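Local atomic coordinates of glucoamylase (Thermoanaerobacterium thermosaccharolyticum, PDB entry 1LF6), a protein that hydrolyses terminal alpha-1,4-linked glucose units one after another from the non-reducing ends of starch-like chains, releasing beta-D-glucose. Residues V247-Q252 / K259-T264; D412-L417 / A459-Q464. One frame throughout, in Å; residues are numbered along the deposited sequence.

Contact 1. Residues V247-Q252 / K259-T264; sequences VLSFGQ and KTALET. Unlike the reference sequence in segment 247-252: Gln252 (reference Gly).
Ser249 and Ala261 mark the tight spot where the strand that ends at Gly251 packs against the helix that follows it. Here the two backbones come within 5.2 Å, CA of Ser249 to CA of Ala261, a closeness that small side chains permit. The hydroxyl of Ser249, anti to its own carbonyl carbon (chi1 -59°), is pressed against the helix backbone: OG lies 3.0 Å from Ala261 CA and 3.3 Å from Ala261 CB. Although OG is also near Ala261 N, the angle is too poor for a hydrogen bond. Thr260 comes in alongside, its CG2 3.9 Å from Ser249 CB, while its OG1 is bonded to the Glu256 carbonyl one turn back.

After a short connection, helix 254-266 folds back over the strand it follows. In one of the antiparallel sheets of the N-terminal region, 243-251 pairs with strands 132-141 and 186-192; the axes of strand 247-251 and helix 259-264 make an angle of 140°.

One turn further on, the packing is methyl against methyl. Val247 CG1 meets Thr264 CG2 at 3.8 Å, and the hydroxyl of Thr264 is taken by Ser132 and Asp127. On the solvent side, a flank of the helix, Lys259 is exposed and Glu263 partly so, joined by a long salt bridge (NZ to OE1, 3.9 Å), with Glu263 OE2 also paired to Arg130.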
ATOM      1  N   VAL A 247     -19.155  -0.074 -16.788  1.00 27.70           N
ATOM      2  CA  VAL A 247     -19.199   0.873 -15.684  1.00 27.72           C
ATOM      3  C   VAL A 247     -19.703   0.241 -14.391  1.00 28.33           C
ATOM      4  O   VAL A 247     -20.726  -0.444 -14.379  1.00 28.20           O
ATOM      5  CB  VAL A 247     -20.101   2.091 -16.021  1.00 28.40           C
ATOM      6  CG1 VAL A 247     -20.140   3.059 -14.846  1.00 25.61           C
ATOM      7  CG2 VAL A 247     -19.581   2.792 -17.267  1.00 27.95           C
ATOM      8  N   LEU A 248     -18.966   0.474 -13.306  1.00 26.81           N
ATOM      9  CA  LEU A 248     -19.335  -0.037 -11.993  1.00 26.35           C
ATOM     10  C   LEU A 248     -19.528   1.155 -11.069  1.00 27.10           C
ATOM     11  O   LEU A 248     -18.584   1.904 -10.794  1.00 25.06           O
ATOM     12  CB  LEU A 248     -18.242  -0.949 -11.436  1.00 26.83           C
ATOM     13  CG  LEU A 248     -18.461  -1.462 -10.008  1.00 27.57           C
ATOM     14  CD1 LEU A 248     -19.667  -2.389  -9.960  1.00 24.99           C
ATOM     15  CD2 LEU A 248     -17.205  -2.192  -9.537  1.00 28.71           C
ATOM     16  N   SER A 249     -20.757   1.335 -10.598  1.00 26.76           N
ATOM     17  CA  SER A 249     -21.068   2.448  -9.718  1.00 27.63           C
ATOM     18  C   SER A 249     -21.425   1.979  -8.314  1.00 26.85           C
ATOM     19  O   SER A 249     -21.777   0.816  -8.102  1.00 27.70           O
ATOM     20  CB  SER A 249     -22.209   3.275 -10.319  1.00 29.04           C
ATOM     21  OG  SER A 249     -21.837   3.767 -11.597  1.00 31.13           O
ATOM     22  N   PHE A 250     -21.333   2.902  -7.361  1.00 26.58           N
ATOM     23  CA  PHE A 250     -21.617   2.613  -5.963  1.00 27.79           C
ATOM     24  C   PHE A 250     -22.634   3.591  -5.394  1.00 29.21           C
ATOM     25  O   PHE A 250     -22.767   4.718  -5.877  1.00 28.12           O
ATOM     26  CB  PHE A 250     -20.325   2.698  -5.147  1.00 27.35           C
ATOM     27  CG  PHE A 250     -19.263   1.728  -5.588  1.00 27.22           C
ATOM     28  CD1 PHE A 250     -19.068   0.532  -4.905  1.00 27.43           C
ATOM     29  CD2 PHE A 250     -18.471   2.002  -6.697  1.00 25.08           C
ATOM     30  CE1 PHE A 250     -18.099  -0.377  -5.320  1.00 26.97           C
ATOM     31  CE2 PHE A 250     -17.500   1.100  -7.122  1.00 27.30           C
ATOM     32  CZ  PHE A 250     -17.314  -0.094  -6.431  1.00 26.42           C
ATOM     33  N   GLY A 251     -23.339   3.149  -4.357  1.00 31.24           N
ATOM     34  CA  GLY A 251     -24.332   3.988  -3.713  1.00 34.38           C
ATOM     35  C   GLY A 251     -24.797   3.370  -2.409  1.00 35.72           C
ATOM     36  O   GLY A 251     -24.457   2.228  -2.107  1.00 35.72           O
ATOM     37  N   GLN A 252     -25.570   4.122  -1.632  1.00 38.72           N
ATOM     38  CA  GLN A 252     -26.085   3.627  -0.358  1.00 41.97           C
ATOM     39  C   GLN A 252     -27.494   3.069  -0.558  1.00 42.39           C
ATOM     40  O   GLN A 252     -28.208   2.766   0.401  1.00 41.56           O
ATOM     41  CB  GLN A 252     -26.110   4.757   0.676  1.00 45.95           C
ATOM     42  CG  GLN A 252     -26.513   4.323   2.083  1.00 49.94           C
ATOM     43  CD  GLN A 252     -26.646   5.497   3.034  1.00 52.67           C
ATOM     44  OE1 GLN A 252     -27.444   6.410   2.804  1.00 54.73           O
ATOM     45  NE2 GLN A 252     -25.866   5.481   4.111  1.00 54.24           N
ATOM     46  N   LYS A 259     -28.553   5.335 -10.631  1.00 35.37           N
ATOM     47  CA  LYS A 259     -28.521   6.704 -11.126  1.00 36.30           C
ATOM     48  C   LYS A 259     -27.094   7.148 -11.445  1.00 36.10           C
ATOM     49  O   LYS A 259     -26.850   7.812 -12.452  1.00 36.46           O
ATOM     50  CB  LYS A 259     -29.122   7.648 -10.087  1.00 38.52           C
ATOM     51  CG  LYS A 259     -29.134   9.108 -10.515  1.00 41.48           C
ATOM     52  CD  LYS A 259     -29.767   9.987  -9.452  1.00 44.47           C
ATOM     53  CE  LYS A 259     -29.878  11.428  -9.924  1.00 46.80           C
ATOM     54  NZ  LYS A 259     -30.709  11.534 -11.158  1.00 48.39           N
ATOM     55  N   THR A 260     -26.156   6.779 -10.579  1.00 34.96           N
ATOM     56  CA  THR A 260     -24.756   7.138 -10.767  1.00 33.48           C
ATOM     57  C   THR A 260     -24.194   6.475 -12.024  1.00 33.28           C
ATOM     58  O   THR A 260     -23.453   7.098 -12.784  1.00 32.89           O
ATOM     59  CB  THR A 260     -23.910   6.715  -9.546  1.00 32.47           C
ATOM     60  OG1 THR A 260     -24.432   7.341  -8.369  1.00 30.03           O
ATOM     61  CG2 THR A 260     -22.453   7.126  -9.730  1.00 30.61           C
ATOM     62  N   ALA A 261     -24.549   5.215 -12.242  1.00 33.21           N
ATOM     63  CA  ALA A 261     -24.081   4.491 -13.416  1.00 33.54           C
ATOM     64  C   ALA A 261     -24.628   5.152 -14.677  1.00 35.30           C
ATOM     65  O   ALA A 261     -23.925   5.281 -15.681  1.00 34.79           O
ATOM     66  CB  ALA A 261     -24.532   3.038 -13.350  1.00 33.63           C
ATOM     67  N   LEU A 262     -25.888   5.575 -14.621  1.00 36.34           N
ATOM     68  CA  LEU A 262     -26.517   6.228 -15.763  1.00 36.58           C
ATOM     69  C   LEU A 262     -25.852   7.566 -16.069  1.00 36.75           C
ATOM     70  O   LEU A 262     -25.681   7.932 -17.230  1.00 37.40           O
ATOM     71  CB  LEU A 262     -28.012   6.438 -15.499  1.00 35.62           C
ATOM     72  CG  LEU A 262     -28.889   5.182 -15.461  1.00 35.04           C
ATOM     73  CD1 LEU A 262     -30.315   5.565 -15.090  1.00 35.06           C
ATOM     74  CD2 LEU A 262     -28.858   4.490 -16.819  1.00 34.41           C
ATOM     75  N   GLU A 263     -25.472   8.302 -15.031  1.00 36.97           N
ATOM     76  CA  GLU A 263     -24.822   9.586 -15.246  1.00 36.44           C
ATOM     77  C   GLU A 263     -23.453   9.390 -15.892  1.00 36.09           C
ATOM     78  O   GLU A 263     -23.091  10.097 -16.834  1.00 36.04           O
ATOM     79  CB  GLU A 263     -24.689  10.334 -13.922  1.00 37.46           C
ATOM     80  CG  GLU A 263     -26.013  10.851 -13.386  1.00 39.35           C
ATOM     81  CD  GLU A 263     -25.883  11.478 -12.017  1.00 41.69           C
ATOM     82  OE1 GLU A 263     -26.857  12.108 -11.553  1.00 44.27           O
ATOM     83  OE2 GLU A 263     -24.806  11.337 -11.397  1.00 43.50           O
ATOM     84  N   THR A 264     -22.694   8.419 -15.393  1.00 34.90           N
ATOM     85  CA  THR A 264     -21.375   8.152 -15.947  1.00 34.14           C
ATOM     86  C   THR A 264     -21.491   7.719 -17.408  1.00 34.71           C
ATOM     87  O   THR A 264     -20.772   8.223 -18.270  1.00 34.97           O
ATOM     88  CB  THR A 264     -20.635   7.062 -15.133  1.00 33.79           C
ATOM     89  OG1 THR A 264     -20.354   7.559 -13.816  1.00 29.93           O
ATOM     90  CG2 THR A 264     -19.332   6.676 -15.817  1.00 31.32           C
TER

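Contact 2. Residues D412-L417 / A459-Q464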
ATOM      1  N   ASP A 412       2.063  25.515  16.781  1.00 23.81           N
ATOM      2  CA  ASP A 412       0.710  25.688  17.297  1.00 24.62           C
ATOM      3  C   ASP A 412       0.182  24.374  17.874  1.00 25.16           C
ATOM      4  O   ASP A 412      -0.825  24.360  18.571  1.00 24.91           O
ATOM      5  CB  ASP A 412      -0.200  26.159  16.166  1.00 24.74           C
ATOM      6  CG  ASP A 412      -0.218  25.190  15.001  1.00 25.82           C
ATOM      7  OD1 ASP A 412      -1.244  24.504  14.803  1.00 27.83           O
ATOM      8  OD2 ASP A 412       0.802  25.104  14.287  1.00 26.81           O
ATOM      9  N   LEU A 413       0.871  23.273  17.587  1.00 25.21           N
ATOM     10  CA  LEU A 413       0.440  21.963  18.076  1.00 24.99           C
ATOM     11  C   LEU A 413       1.148  21.533  19.361  1.00 25.99           C
ATOM     12  O   LEU A 413       1.022  20.385  19.798  1.00 25.50           O
ATOM     13  CB  LEU A 413       0.661  20.903  16.991  1.00 23.43           C
ATOM     14  CG  LEU A 413      -0.099  21.081  15.675  1.00 23.42           C
ATOM     15  CD1 LEU A 413       0.304  19.980  14.705  1.00 23.82           C
ATOM     16  CD2 LEU A 413      -1.606  21.057  15.937  1.00 22.60           C
ATOM     17  N   TYR A 414       1.878  22.460  19.975  1.00 26.88           N
ATOM     18  CA  TYR A 414       2.613  22.156  21.197  1.00 28.81           C
ATOM     19  C   TYR A 414       1.752  21.584  22.324  1.00 28.55           C
ATOM     20  O   TYR A 414       2.087  20.546  22.895  1.00 28.64           O
ATOM     21  CB  TYR A 414       3.346  23.404  21.704  1.00 28.25           C
ATOM     22  CG  TYR A 414       4.129  23.155  22.972  1.00 29.86           C
ATOM     23  CD1 TYR A 414       5.246  22.321  22.971  1.00 29.98           C
ATOM     24  CD2 TYR A 414       3.729  23.722  24.183  1.00 30.08           C
ATOM     25  CE1 TYR A 414       5.944  22.056  24.140  1.00 31.01           C
ATOM     26  CE2 TYR A 414       4.422  23.463  25.360  1.00 30.95           C
ATOM     27  CZ  TYR A 414       5.528  22.628  25.332  1.00 31.02           C
ATOM     28  OH  TYR A 414       6.212  22.356  26.491  1.00 29.43           O
ATOM     29  N   ASP A 415       0.652  22.260  22.646  1.00 29.25           N
ATOM     30  CA  ASP A 415      -0.237  21.815  23.719  1.00 29.61           C
ATOM     31  C   ASP A 415      -1.000  20.532  23.426  1.00 28.70           C
ATOM     32  O   ASP A 415      -1.131  19.672  24.294  1.00 29.46           O
ATOM     33  CB  ASP A 415      -1.265  22.905  24.067  1.00 32.17           C
ATOM     34  CG  ASP A 415      -0.642  24.114  24.732  1.00 34.58           C
ATOM     35  OD1 ASP A 415       0.044  23.946  25.764  1.00 35.42           O
ATOM     36  OD2 ASP A 415      -0.847  25.240  24.227  1.00 37.91           O
ATOM     37  N   SER A 416      -1.510  20.401  22.207  1.00 28.12           N
ATOM     38  CA  SER A 416      -2.302  19.228  21.852  1.00 28.07           C
ATOM     39  C   SER A 416      -1.530  18.021  21.320  1.00 26.98           C
ATOM     40  O   SER A 416      -2.037  16.898  21.367  1.00 26.40           O
ATOM     41  CB  SER A 416      -3.372  19.621  20.829  1.00 28.82           C
ATOM     42  OG  SER A 416      -2.782  20.026  19.604  1.00 30.42           O
ATOM     43  N   LEU A 417      -0.312  18.238  20.832  1.00 25.41           N
ATOM     44  CA  LEU A 417       0.468  17.143  20.259  1.00 25.16           C
ATOM     45  C   LEU A 417       1.850  16.911  20.874  1.00 23.50           C
ATOM     46  O   LEU A 417       2.133  15.838  21.410  1.00 23.28           O
ATOM     47  CB  LEU A 417       0.619  17.374  18.752  1.00 24.37           C
ATOM     48  CG  LEU A 417       1.238  16.316  17.827  1.00 27.29           C
ATOM     49  CD1 LEU A 417       2.718  16.098  18.146  1.00 25.54           C
ATOM     50  CD2 LEU A 417       0.458  15.026  17.968  1.00 27.04           C
ATOM     51  N   ALA A 459      11.832  19.958  22.644  1.00 20.16           N
ATOM     52  CA  ALA A 459      12.457  21.016  23.426  1.00 22.95           C
ATOM     53  C   ALA A 459      12.477  22.307  22.614  1.00 23.09           C
ATOM     54  O   ALA A 459      12.244  23.390  23.151  1.00 24.74           O
ATOM     55  CB  ALA A 459      13.873  20.616  23.807  1.00 22.75           C
ATOM     56  N   TYR A 460      12.753  22.182  21.321  1.00 22.99           N
ATOM     57  CA  TYR A 460      12.797  23.335  20.424  1.00 24.97           C
ATOM     58  C   TYR A 460      11.427  23.998  20.366  1.00 25.21           C
ATOM     59  O   TYR A 460      11.307  25.215  20.490  1.00 25.15           O
ATOM     60  CB  TYR A 460      13.187  22.893  19.014  1.00 24.62           C
ATOM     61  CG  TYR A 460      13.262  24.027  18.011  1.00 25.76           C
ATOM     62  CD1 TYR A 460      14.451  24.728  17.813  1.00 25.35           C
ATOM     63  CD2 TYR A 460      12.145  24.397  17.258  1.00 26.32           C
ATOM     64  CE1 TYR A 460      14.529  25.768  16.888  1.00 27.47           C
ATOM     65  CE2 TYR A 460      12.212  25.437  16.331  1.00 27.75           C
ATOM     66  CZ  TYR A 460      13.408  26.117  16.149  1.00 27.74           C
ATOM     67  OH  TYR A 460      13.485  27.142  15.231  1.00 28.25           O
ATOM     68  N   ILE A 461      10.396  23.183  20.164  1.00 25.23           N
ATOM     69  CA  ILE A 461       9.029  23.686  20.083  1.00 25.20           C
ATOM     70  C   ILE A 461       8.575  24.270  21.418  1.00 26.23           C
ATOM     71  O   ILE A 461       7.840  25.256  21.450  1.00 25.99           O
ATOM     72  CB  ILE A 461       8.051  22.577  19.652  1.00 23.18           C
ATOM     73  CG1 ILE A 461       8.410  22.088  18.245  1.00 22.72           C
ATOM     74  CG2 ILE A 461       6.621  23.101  19.688  1.00 22.95           C
ATOM     75  CD1 ILE A 461       7.561  20.926  17.763  1.00 23.24           C
ATOM     76  N   ALA A 462       9.010  23.660  22.518  1.00 26.88           N
ATOM     77  CA  ALA A 462       8.646  24.157  23.841  1.00 29.38           C
ATOM     78  C   ALA A 462       9.200  25.568  24.007  1.00 31.33           C
ATOM     79  O   ALA A 462       8.531  26.441  24.554  1.00 31.50           O
ATOM     80  CB  ALA A 462       9.201  23.251  24.921  1.00 29.32           C
ATOM     81  N   GLU A 463      10.425  25.783  23.531  1.00 33.04           N
ATOM     82  CA  GLU A 463      11.061  27.092  23.617  1.00 35.06           C
ATOM     83  C   GLU A 463      10.305  28.129  22.792  1.00 34.87           C
ATOM     84  O   GLU A 463      10.166  29.280  23.210  1.00 34.37           O
ATOM     85  CB  GLU A 463      12.516  27.015  23.149  1.00 37.85           C
ATOM     86  CG  GLU A 463      13.438  26.323  24.138  1.00 43.30           C
ATOM     87  CD  GLU A 463      14.885  26.301  23.682  1.00 46.18           C
ATOM     88  OE1 GLU A 463      15.732  25.740  24.415  1.00 47.61           O
ATOM     89  OE2 GLU A 463      15.176  26.843  22.593  1.00 46.55           O
ATOM     90  N   GLN A 464       9.818  27.718  21.623  1.00 34.38           N
ATOM     91  CA  GLN A 464       9.064  28.615  20.753  1.00 34.47           C
ATOM     92  C   GLN A 464       7.805  29.066  21.478  1.00 34.27           C
ATOM     93  O   GLN A 464       7.307  30.168  21.258  1.00 34.83           O
ATOM     94  CB  GLN A 464       8.678  27.906  19.451  1.00 34.22           C
ATOM     95  CG  GLN A 464       9.868  27.500  18.604  1.00 35.71           C
ATOM     96  CD  GLN A 464      10.633  28.692  18.065  1.00 37.69           C
ATOM     97  OE1 GLN A 464      11.805  28.581  17.699  1.00 39.47           O
ATOM     98  NE2 GLN A 464       9.970  29.840  18.000  1.00 38.76           N
TER
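Tyr414 reaches from the first turn of helix 414-428 to the last turns of helix 445-464, where Ile461 and Ala462 receive it. With CG anti to the backbone N (chi1 180°), the side chain extends toward the other helix, and its successive atoms meet successive residues there. At the root, CB touches the gamma methyl of Ile461, CG2, at 3.9 Å. CG passes the same methyl a little farther off, and the ring carbon CD1 comes closer, 3.6 Å from Ile461 CG2. Here the contact changes hands. CE1 sits 3.4 Å from Ala462 CA and 3.6 Å from Ala462 CB, so this ring carbon packs on backbone and methyl together. CZ stays beside the same alanine, 3.7 Å from Ala462 CB, and the phenolic OH ends 3.5 Å from that methyl. Neither Ile461 nor Ala462 meets the ring squarely; both approach it obliquely.

Ile461 presents its CG2 because that branch is anti to its backbone N, while the small Ala462 lets the ring lie close to the helix backbone. Around the pair, Ile461 also rests on Ser405 of helix 395-407, and the tyrosine touches Asn465 and Ser470, the latter on helix 468-489. The contact thus joins neighbouring helices of the (alpha/alpha) barrel of family 15, away from the probable catalytic glutamates.

No hydrogen bond links the two segments. The buried hydroxyl instead bonds to Asp467 OD2, in the turn between helices 445-464 and 468-489. Tyr414 therefore divides its roles: its ring packs on apolar groups along the helix, and its hydroxyl bonds to a carboxylate just beyond the helix end, which would restrict how far the ring can slide.

In the fold
Contact 1 and contact 2 lie in series along the chain and in separate parts of the molecule, their centres 47 Å apart and their nearest atoms about 31 Å apart. The first belongs to the N-terminal beta-rich region, pairing strand 243-251 of a large antiparallel sheet with the helix directly after it, so only six residues separate its segments. The second belongs to the helical region, where 41 residues, 25 of them helical, lie between 412-417 and 459-464. They share no helix, strand or sheet. Together they illustrate the enzyme's two-part build: a beta-sandwich followed by an alpha-helical barrel that carries the likely catalytic glutamates.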